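Local atomic coordinates of protoporphyrinogen oxidase (Exiguobacterium sibiricum, PDB entry 3LOV), a protein that probably catalyses the FAD-dependent oxidation of coproporphyrinogen III to coproporphyrin III by molecular oxygen in heme b biosynthesis. Residues 322-327 with 356-361; 328-333 with 386-391; 337-342 with 381-386. All coordinates share one frame; numbering follows the deposited sequence.

Contact 1 (322-327 with 356-361); sequences SLPIEG and DHTVLR
P324 and I325 rest on T358 and L360, so that the loop between strands 307-318 and 329-332 folds over one end of the strand 357-364, an inner member of the seven-stranded mixed sheet, distinct from the parallel sheet, probably Rossmann-type, of this flavoprotein. The tight part is wholly apolar. L360 stands up from the strand with its CG anti to the carbonyl carbon (chi1 -61°), and the fork at its tip divides the work. CD1 lies 4.1 Å from P324 CB, and CD2 receives the obliquely crossing side chain of I325. Two residues earlier on the strand, the T358 methyl CG2 packs against the CG and CD carbons of the P324 pyrrolidine ring, with T358 CG2 3.8 Å from P324 CD. P324 also touches C392, and L360 touches L388, both of helix 377-392, which walls in this apolar patch.

The outer side is looser. L323 is partly exposed and turns its leucyl end to Q348, while the exposed E326 sits at the centre of an inverse gamma turn. A weak bond from G327 N to I325 O (3.1 Å) closes that turn. Back in the tight part, I325 is buried, its chi1 of -33° displaced from a staggered value, and with that torsion its CD1 comes to 3.6 Å from L360 CD2.

Contact 2 (328-333 with 386-391); sequences TGFVVN and QDLEKI
F330 meets I391 and L388 of the helix 377-392, and the strand 329-332 brings its ring there from a run of residues bound to their neighbours by backbone hydrogen bonds. At the start, T328 is tied to Q89 and A345, and G329 pairs with F91.

F330 follows, its CG held between the backbone N and the carbonyl carbon (chi1 62°), a setting that sends the ring out toward the helix, where the I391 side chain comes to meet it from the opposite direction. The leading atom is CZ. I391 embraces this end of the ring with both its branches: CD1 is 3.8 Å from CZ and leans to the CE1 side, whereas CG2, 4.1 Å from CZ, leans to the CE2 side. CD1 approaches obliquely to the ring. L388 adds one methyl near the ring plane, its CD2 lying 4.2 Å from F330 CZ. An alanine in place of F330 is likely to leave a gap between strand and helix, with the CD1 and CG2 methyls of I391 and the CD2 of L388 deprived of the ring they pack against.

This is helix-on-sheet packing, in which a long helix covers one face of a mixed sheet; L93 and F91 of strand 90-94 and I340 and C343 of strand 340-345 also touch the F330 side chain.

V331 turns the other way and touches I92. V332 comes back to the helix-facing side, where its CG2 lies in the plane of the F330 ring, 3.7 Å from CE1, while its carbonyl O accepts a hydrogen bond from R366 NH2. At N333 the strand has ended, and OD1 of the side chain takes a hydrogen bond from R335 N.

Contact 3 (337-342 with 381-386); sequences PYSITA and QQAVLQ
I340 and V384 meet methyl to methyl where helix 377-392 lies over one face of the mixed sheet, near the corner that the chain of strand 340-345 turns at T341. The apolar part of the contact is this one pair. The two side chains cross at about a right angle, and the CG2 of I340 approaches the CG2 of V384 to 3.9 Å. In I340 the CG2 branch is anti to the carbonyl carbon, and CG1 (chi1 69°) takes the place between the backbone N and the carbonyl carbon; it is thus the short branch that reaches V384. Both residues are buried: each also touches A362 of strand 357-364, and V384 also touches V313 and M315 of strand 307-318.

A polar atom against a methyl makes the second kind of contact. S339, nearer the surface, sets its OG 3.7 Å from the CB of A383, with its own CB slightly farther from the same methyl. Both residues touch L372, which joins the packing from a loop.

Hydrogen bonds do not cross between 337-342 and 381-386; those of the helical segment run along it. L385 N bonds to Q381 O and Q386 N to Q382 O. One turn apart on the exposed side, Q382 and Q386 also join their amides: NE2 of Q386 donates to OE1 of Q382 at 3.0 Å, with an N-H...O angle of 152°, meeting a lone pair in the carbonyl plane.

How the contacts relate
The three contacts join a loop, parts of strands 329-332, 340-345 and 357-364, and helix 377-392 around the same face of the mixed sheet. Contacts 1 and 2, with centres 12 Å apart, merge through I325 CD1 and F330 CE2 at 3.7 Å and through the CD1 atoms of L360 and L388 at 3.9 Å. Contacts 2 and 3 are closer, 8 Å between centres, and share Q386. D387 OD2 probably accepts a hydrogen bond from I340 N (2.8 Å), and V332 N probably bonds to T341 O across neighbouring strands. Contacts 1 and 3 do not touch. All three lie away from the FAD-binding residues; the I340 side chain is about 13 Å from the bound FAD.

Contact 1 (322-327 with 356-361)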
loop_
_atom_site.group_PDB
_atom_site.type_symbol
_atom_site.label_atom_id
_atom_site.label_comp_id
_atom_site.label_asym_id
_atom_site.label_seq_id
_atom_site.Cartn_x
_atom_site.Cartn_y
_atom_site.Cartn_z
ATOM N N SER A 322 14.830 -13.255 25.245
ATOM C CA SER A 322 15.330 -13.699 23.935
ATOM C C SER A 322 14.374 -13.200 22.832
ATOM O O SER A 322 13.281 -13.762 22.664
ATOM N N LEU A 323 14.783 -12.146 22.105
ATOM C CA LEU A 323 13.986 -11.579 21.010
ATOM C C LEU A 323 13.520 -12.689 20.056
ATOM O O LEU A 323 14.353 -13.441 19.538
ATOM C CB LEU A 323 14.785 -10.537 20.210
ATOM C CG LEU A 323 15.187 -9.214 20.879
ATOM C CD1 LEU A 323 16.179 -8.428 19.996
ATOM C CD2 LEU A 323 13.949 -8.377 21.237
ATOM N N PRO A 324 12.191 -12.803 19.830
ATOM C CA PRO A 324 11.640 -13.820 18.900
ATOM C C PRO A 324 12.130 -13.706 17.443
ATOM O O PRO A 324 12.228 -14.720 16.745
ATOM C CB PRO A 324 10.120 -13.604 18.982
ATOM C CG PRO A 324 9.879 -12.841 20.258
ATOM C CD PRO A 324 11.132 -12.070 20.556
ATOM N N ILE A 325 12.418 -12.490 16.993
ATOM C CA ILE A 325 13.102 -12.273 15.729
ATOM C C ILE A 325 14.286 -11.310 16.016
ATOM O O ILE A 325 14.101 -10.284 16.683
ATOM C CB ILE A 325 12.146 -11.683 14.633
ATOM C CG1 ILE A 325 10.698 -12.192 14.786
ATOM C CG2 ILE A 325 12.674 -12.026 13.251
ATOM C CD1 ILE A 325 9.666 -11.399 13.972
ATOM N N GLU A 326 15.491 -11.635 15.528
ATOM C CA GLU A 326 16.703 -10.821 15.815
ATOM C C GLU A 326 16.906 -9.698 14.775
ATOM O O GLU A 326 17.943 -9.636 14.088
ATOM C CB GLU A 326 17.979 -11.706 15.904
ATOM C CG GLU A 326 18.024 -12.716 17.077
ATOM C CD GLU A 326 17.916 -12.073 18.469
ATOM O OE1 GLU A 326 18.419 -10.935 18.678
ATOM O OE2 GLU A 326 17.328 -12.732 19.361
ATOM N N GLY A 327 15.918 -8.805 14.686
ATOM C CA GLY A 327 15.914 -7.729 13.690
ATOM C C GLY A 327 14.534 -7.093 13.576
ATOM O O GLY A 327 13.694 -7.286 14.465
ATOM N N ASP A 356 7.784 -0.884 26.354
ATOM C CA ASP A 356 8.216 -1.921 27.302
ATOM C C ASP A 356 7.648 -3.281 26.989
ATOM O O ASP A 356 7.259 -4.026 27.893
ATOM C CB ASP A 356 7.806 -1.515 28.704
ATOM C CG ASP A 356 8.523 -0.275 29.151
ATOM O OD1 ASP A 356 9.766 -0.352 29.273
ATOM O OD2 ASP A 356 7.855 0.767 29.325
ATOM N N HIS A 357 7.593 -3.609 25.704
ATOM C CA HIS A 357 7.017 -4.871 25.279
ATOM C C HIS A 357 7.620 -5.360 23.988
ATOM O O HIS A 357 8.269 -4.611 23.267
ATOM C CB HIS A 357 5.501 -4.731 25.079
ATOM C CG HIS A 357 4.750 -4.379 26.319
ATOM N ND1 HIS A 357 4.769 -3.112 26.861
ATOM C CD2 HIS A 357 3.925 -5.113 27.102
ATOM C CE1 HIS A 357 3.986 -3.082 27.924
ATOM N NE2 HIS A 357 3.467 -4.285 28.095
ATOM N N THR A 358 7.375 -6.641 23.716
ATOM C CA THR A 358 7.728 -7.263 22.475
ATOM C C THR A 358 6.409 -7.389 21.744
ATOM O O THR A 358 5.463 -8.025 22.241
ATOM C CB THR A 358 8.367 -8.629 22.717
ATOM O OG1 THR A 358 9.609 -8.432 23.404
ATOM C CG2 THR A 358 8.644 -9.367 21.413
ATOM N N VAL A 359 6.334 -6.766 20.565
ATOM C CA VAL A 359 5.110 -6.811 19.775
ATOM C C VAL A 359 5.405 -7.286 18.371
ATOM O O VAL A 359 6.246 -6.692 17.675
ATOM C CB VAL A 359 4.456 -5.448 19.732
ATOM C CG1 VAL A 359 3.130 -5.513 18.955
ATOM C CG2 VAL A 359 4.259 -4.917 21.184
ATOM N N LEU A 360 4.702 -8.351 17.971
ATOM C CA LEU A 360 4.837 -8.928 16.639
ATOM C C LEU A 360 3.558 -8.619 15.831
ATOM O O LEU A 360 2.446 -8.758 16.330
ATOM C CB LEU A 360 5.130 -10.445 16.702
ATOM C CG LEU A 360 6.415 -10.957 17.414
ATOM C CD1 LEU A 360 6.522 -12.497 17.371
ATOM C CD2 LEU A 360 7.689 -10.355 16.814
ATOM N N ARG A 361 3.715 -8.157 14.597
ATOM C CA ARG A 361 2.557 -7.951 13.684
ATOM C C ARG A 361 2.747 -8.838 12.453
ATOM O O ARG A 361 3.667 -8.616 11.679
ATOM C CB ARG A 361 2.350 -6.478 13.254
ATOM C CG ARG A 361 0.999 -6.276 12.480
ATOM C CD ARG A 361 0.508 -4.838 12.301
ATOM N NE ARG A 361 1.194 -4.138 11.230
ATOM C CZ ARG A 361 0.649 -3.197 10.441
ATOM N NH1 ARG A 361 -0.615 -2.795 10.584
ATOM N NH2 ARG A 361 1.380 -2.657 9.488
#

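Contact 2 (328-333 with 386-391)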
loop_
_atom_site.group_PDB
_atom_site.type_symbol
_atom_site.label_atom_id
_atom_site.label_comp_id
_atom_site.label_asym_id
_atom_site.label_seq_id
_atom_site.Cartn_x
_atom_site.Cartn_y
_atom_site.Cartn_z
ATOM N N THR A 328 14.267 -6.357 12.492
ATOM C CA THR A 328 12.980 -5.641 12.386
ATOM C C THR A 328 11.849 -6.540 11.894
ATOM O O THR A 328 10.704 -6.295 12.261
ATOM C CB THR A 328 13.062 -4.414 11.510
ATOM O OG1 THR A 328 13.731 -4.761 10.287
ATOM C CG2 THR A 328 13.814 -3.276 12.261
ATOM N N GLY A 329 12.160 -7.535 11.046
ATOM C CA GLY A 329 11.186 -8.550 10.663
ATOM C C GLY A 329 11.595 -9.404 9.481
ATOM O O GLY A 329 12.759 -9.425 9.084
ATOM N N PHE A 330 10.630 -10.131 8.926
ATOM C CA PHE A 330 10.894 -11.025 7.796
ATOM C C PHE A 330 9.725 -11.083 6.807
ATOM O O PHE A 330 8.576 -10.862 7.204
ATOM C CB PHE A 330 11.270 -12.442 8.287
ATOM C CG PHE A 330 10.182 -13.153 9.073
ATOM C CD1 PHE A 330 9.197 -13.891 8.420
ATOM C CD2 PHE A 330 10.174 -13.131 10.473
ATOM C CE1 PHE A 330 8.200 -14.530 9.130
ATOM C CE2 PHE A 330 9.178 -13.789 11.195
ATOM C CZ PHE A 330 8.198 -14.499 10.519
ATOM N N VAL A 331 10.046 -11.368 5.539
ATOM C CA VAL A 331 9.065 -11.695 4.489
ATOM C C VAL A 331 9.138 -13.212 4.183
ATOM O O VAL A 331 10.197 -13.831 4.358
ATOM C CB VAL A 331 9.326 -10.856 3.226
ATOM C CG1 VAL A 331 9.040 -9.380 3.491
ATOM C CG2 VAL A 331 10.777 -11.022 2.754
ATOM N N VAL A 332 8.014 -13.822 3.794
ATOM C CA VAL A 332 7.947 -15.265 3.575
ATOM C C VAL A 332 7.817 -15.624 2.090
ATOM O O VAL A 332 6.966 -15.094 1.353
ATOM C CB VAL A 332 6.765 -15.902 4.342
ATOM C CG1 VAL A 332 6.760 -17.479 4.224
ATOM C CG2 VAL A 332 6.785 -15.434 5.793
ATOM N N ASN A 333 8.642 -16.569 1.654
ATOM C CA ASN A 333 8.494 -17.115 0.313
ATOM C C ASN A 333 7.145 -17.857 0.250
ATOM O O ASN A 333 6.812 -18.642 1.141
ATOM C CB ASN A 333 9.651 -18.032 -0.034
ATOM C CG ASN A 333 9.596 -18.523 -1.474
ATOM O OD1 ASN A 333 8.543 -18.951 -1.968
ATOM N ND2 ASN A 333 10.730 -18.463 -2.157
ATOM N N GLN A 386 0.819 -20.894 15.369
ATOM C CA GLN A 386 1.573 -22.062 14.938
ATOM C C GLN A 386 2.777 -21.683 14.071
ATOM O O GLN A 386 3.855 -22.273 14.189
ATOM C CB GLN A 386 0.697 -22.990 14.118
ATOM C CG GLN A 386 -0.436 -23.602 14.895
ATOM C CD GLN A 386 -1.145 -24.693 14.111
ATOM O OE1 GLN A 386 -0.601 -25.226 13.128
ATOM N NE2 GLN A 386 -2.357 -25.046 14.554
ATOM N N ASP A 387 2.572 -20.753 13.144
ATOM C CA ASP A 387 3.657 -20.354 12.259
ATOM C C ASP A 387 4.764 -19.804 13.112
ATOM O O ASP A 387 5.897 -20.247 13.006
ATOM C CB ASP A 387 3.205 -19.304 11.227
ATOM C CG ASP A 387 2.413 -19.902 10.067
ATOM O OD1 ASP A 387 2.341 -21.135 9.976
ATOM O OD2 ASP A 387 1.865 -19.140 9.227
ATOM N N LEU A 388 4.443 -18.858 13.981
ATOM C CA LEU A 388 5.482 -18.175 14.734
ATOM C C LEU A 388 6.208 -19.126 15.700
ATOM O O LEU A 388 7.436 -19.090 15.828
ATOM C CB LEU A 388 4.910 -16.973 15.477
ATOM C CG LEU A 388 4.608 -15.748 14.598
ATOM C CD1 LEU A 388 3.906 -14.644 15.406
ATOM C CD2 LEU A 388 5.903 -15.204 13.927
ATOM N N GLU A 389 5.462 -19.996 16.357
ATOM C CA GLU A 389 6.082 -20.929 17.281
ATOM C C GLU A 389 7.074 -21.825 16.540
ATOM O O GLU A 389 8.095 -22.216 17.078
ATOM C CB GLU A 389 5.010 -21.760 18.008
ATOM C CG GLU A 389 4.163 -20.926 18.966
ATOM C CD GLU A 389 3.332 -21.755 19.926
ATOM O OE1 GLU A 389 2.916 -22.883 19.562
ATOM O OE2 GLU A 389 3.098 -21.260 21.053
ATOM N N LYS A 390 6.766 -22.160 15.300
ATOM C CA LYS A 390 7.671 -22.971 14.524
ATOM C C LYS A 390 8.873 -22.127 14.119
ATOM O O LYS A 390 10.011 -22.574 14.225
ATOM C CB LYS A 390 6.972 -23.533 13.299
ATOM C CG LYS A 390 7.827 -24.504 12.506
ATOM C CD LYS A 390 7.172 -24.890 11.172
ATOM C CE LYS A 390 8.173 -25.651 10.277
ATOM N NZ LYS A 390 7.841 -25.600 8.823
ATOM N N ILE A 391 8.615 -20.918 13.637
ATOM C CA ILE A 391 9.679 -20.018 13.179
ATOM C C ILE A 391 10.598 -19.664 14.350
ATOM O O ILE A 391 11.818 -19.774 14.237
ATOM C CB ILE A 391 9.078 -18.744 12.504
ATOM C CG1 ILE A 391 8.313 -19.122 11.231
ATOM C CG2 ILE A 391 10.141 -17.686 12.193
ATOM C CD1 ILE A 391 7.172 -18.134 10.909
#

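Contact 3 (337-342 with 381-386)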
loop_
_atom_site.group_PDB
_atom_site.type_symbol
_atom_site.label_atom_id
_atom_site.label_comp_id
_atom_site.label_asym_id
_atom_site.label_seq_id
_atom_site.Cartn_x
_atom_site.Cartn_y
_atom_site.Cartn_z
ATOM N N PRO A 337 5.826 -23.614 3.865
ATOM C CA PRO A 337 4.580 -24.077 4.520
ATOM C C PRO A 337 4.095 -23.204 5.691
ATOM O O PRO A 337 4.163 -23.626 6.852
ATOM C CB PRO A 337 4.953 -25.501 4.963
ATOM C CG PRO A 337 6.427 -25.419 5.226
ATOM C CD PRO A 337 6.964 -24.499 4.178
ATOM N N TYR A 338 3.615 -21.990 5.381
ATOM C CA TYR A 338 3.175 -21.025 6.393
ATOM C C TYR A 338 1.951 -20.280 5.916
ATOM O O TYR A 338 1.765 -20.092 4.734
ATOM C CB TYR A 338 4.281 -20.001 6.703
ATOM C CG TYR A 338 5.544 -20.623 7.194
ATOM C CD1 TYR A 338 5.670 -20.990 8.531
ATOM C CD2 TYR A 338 6.594 -20.869 6.344
ATOM C CE1 TYR A 338 6.816 -21.577 9.014
ATOM C CE2 TYR A 338 7.755 -21.471 6.812
ATOM C CZ TYR A 338 7.858 -21.818 8.157
ATOM O OH TYR A 338 8.996 -22.419 8.656
ATOM N N SER A 339 1.121 -19.871 6.856
ATOM C CA SER A 339 0.010 -18.987 6.590
ATOM C C SER A 339 0.437 -17.528 6.510
ATOM O O SER A 339 -0.114 -16.782 5.710
ATOM C CB SER A 339 -1.037 -19.157 7.690
ATOM O OG SER A 339 -1.503 -20.500 7.732
ATOM N N ILE A 340 1.422 -17.106 7.303
ATOM C CA ILE A 340 1.846 -15.713 7.274
ATOM C C ILE A 340 2.748 -15.351 6.082
ATOM O O ILE A 340 3.631 -16.118 5.697
ATOM C CB ILE A 340 2.484 -15.250 8.605
ATOM C CG1 ILE A 340 3.841 -15.901 8.891
ATOM C CG2 ILE A 340 1.558 -15.537 9.749
ATOM C CD1 ILE A 340 4.411 -15.489 10.308
ATOM N N THR A 341 2.519 -14.172 5.501
ATOM C CA THR A 341 3.328 -13.693 4.385
ATOM C C THR A 341 4.476 -12.791 4.843
ATOM O O THR A 341 5.440 -12.573 4.093
ATOM C CB THR A 341 2.468 -12.889 3.426
ATOM O OG1 THR A 341 2.144 -11.648 4.046
ATOM C CG2 THR A 341 1.117 -13.674 3.079
ATOM N N ALA A 342 4.363 -12.245 6.054
ATOM C CA ALA A 342 5.392 -11.370 6.634
ATOM C C ALA A 342 5.092 -11.206 8.102
ATOM O O ALA A 342 3.979 -11.485 8.535
ATOM C CB ALA A 342 5.435 -9.976 5.933
ATOM N N GLN A 381 -5.972 -16.668 14.385
ATOM C CA GLN A 381 -5.009 -16.565 15.454
ATOM C C GLN A 381 -4.179 -17.840 15.619
ATOM O O GLN A 381 -2.956 -17.783 15.764
ATOM C CB GLN A 381 -5.738 -16.292 16.749
ATOM C CG GLN A 381 -4.829 -16.280 17.937
ATOM C CD GLN A 381 -5.437 -15.521 19.067
ATOM O OE1 GLN A 381 -6.459 -14.846 18.890
ATOM N NE2 GLN A 381 -4.824 -15.622 20.244
ATOM N N GLN A 382 -4.853 -18.984 15.575
ATOM C CA GLN A 382 -4.180 -20.263 15.754
ATOM C C GLN A 382 -3.158 -20.514 14.623
ATOM O O GLN A 382 -2.029 -20.912 14.886
ATOM C CB GLN A 382 -5.222 -21.399 15.881
ATOM C CG GLN A 382 -4.645 -22.813 16.085
ATOM C CD GLN A 382 -3.627 -22.893 17.222
ATOM O OE1 GLN A 382 -2.595 -23.556 17.092
ATOM N NE2 GLN A 382 -3.905 -22.205 18.329
ATOM N N ALA A 383 -3.537 -20.227 13.377
ATOM C CA ALA A 383 -2.627 -20.365 12.247
ATOM C C ALA A 383 -1.393 -19.467 12.418
ATOM O O ALA A 383 -0.265 -19.915 12.231
ATOM C CB ALA A 383 -3.347 -20.027 10.945
ATOM N N VAL A 384 -1.618 -18.204 12.769
ATOM C CA VAL A 384 -0.507 -17.263 12.975
ATOM C C VAL A 384 0.400 -17.762 14.121
ATOM O O VAL A 384 1.638 -17.734 14.007
ATOM C CB VAL A 384 -1.007 -15.794 13.229
ATOM C CG1 VAL A 384 0.149 -14.877 13.739
ATOM C CG2 VAL A 384 -1.573 -15.189 11.972
ATOM N N LEU A 385 -0.208 -18.219 15.211
ATOM C CA LEU A 385 0.571 -18.699 16.368
ATOM C C LEU A 385 1.419 -19.911 16.028
ATOM O O LEU A 385 2.609 -19.944 16.357
ATOM C CB LEU A 385 -0.313 -19.012 17.574
ATOM C CG LEU A 385 -0.300 -17.832 18.535
ATOM C CD1 LEU A 385 -1.606 -17.695 19.360
ATOM C CD2 LEU A 385 0.959 -17.885 19.394
ATOM N N GLN A 386 0.819 -20.894 15.369
ATOM C CA GLN A 386 1.573 -22.062 14.938
ATOM C C GLN A 386 2.777 -21.683 14.071
ATOM O O GLN A 386 3.855 -22.273 14.189
ATOM C CB GLN A 386 0.697 -22.990 14.118
ATOM C CG GLN A 386 -0.436 -23.602 14.895
ATOM C CD GLN A 386 -1.145 -24.693 14.111
ATOM O OE1 GLN A 386 -0.601 -25.226 13.128
ATOM N NE2 GLN A 386 -2.357 -25.046 14.554
#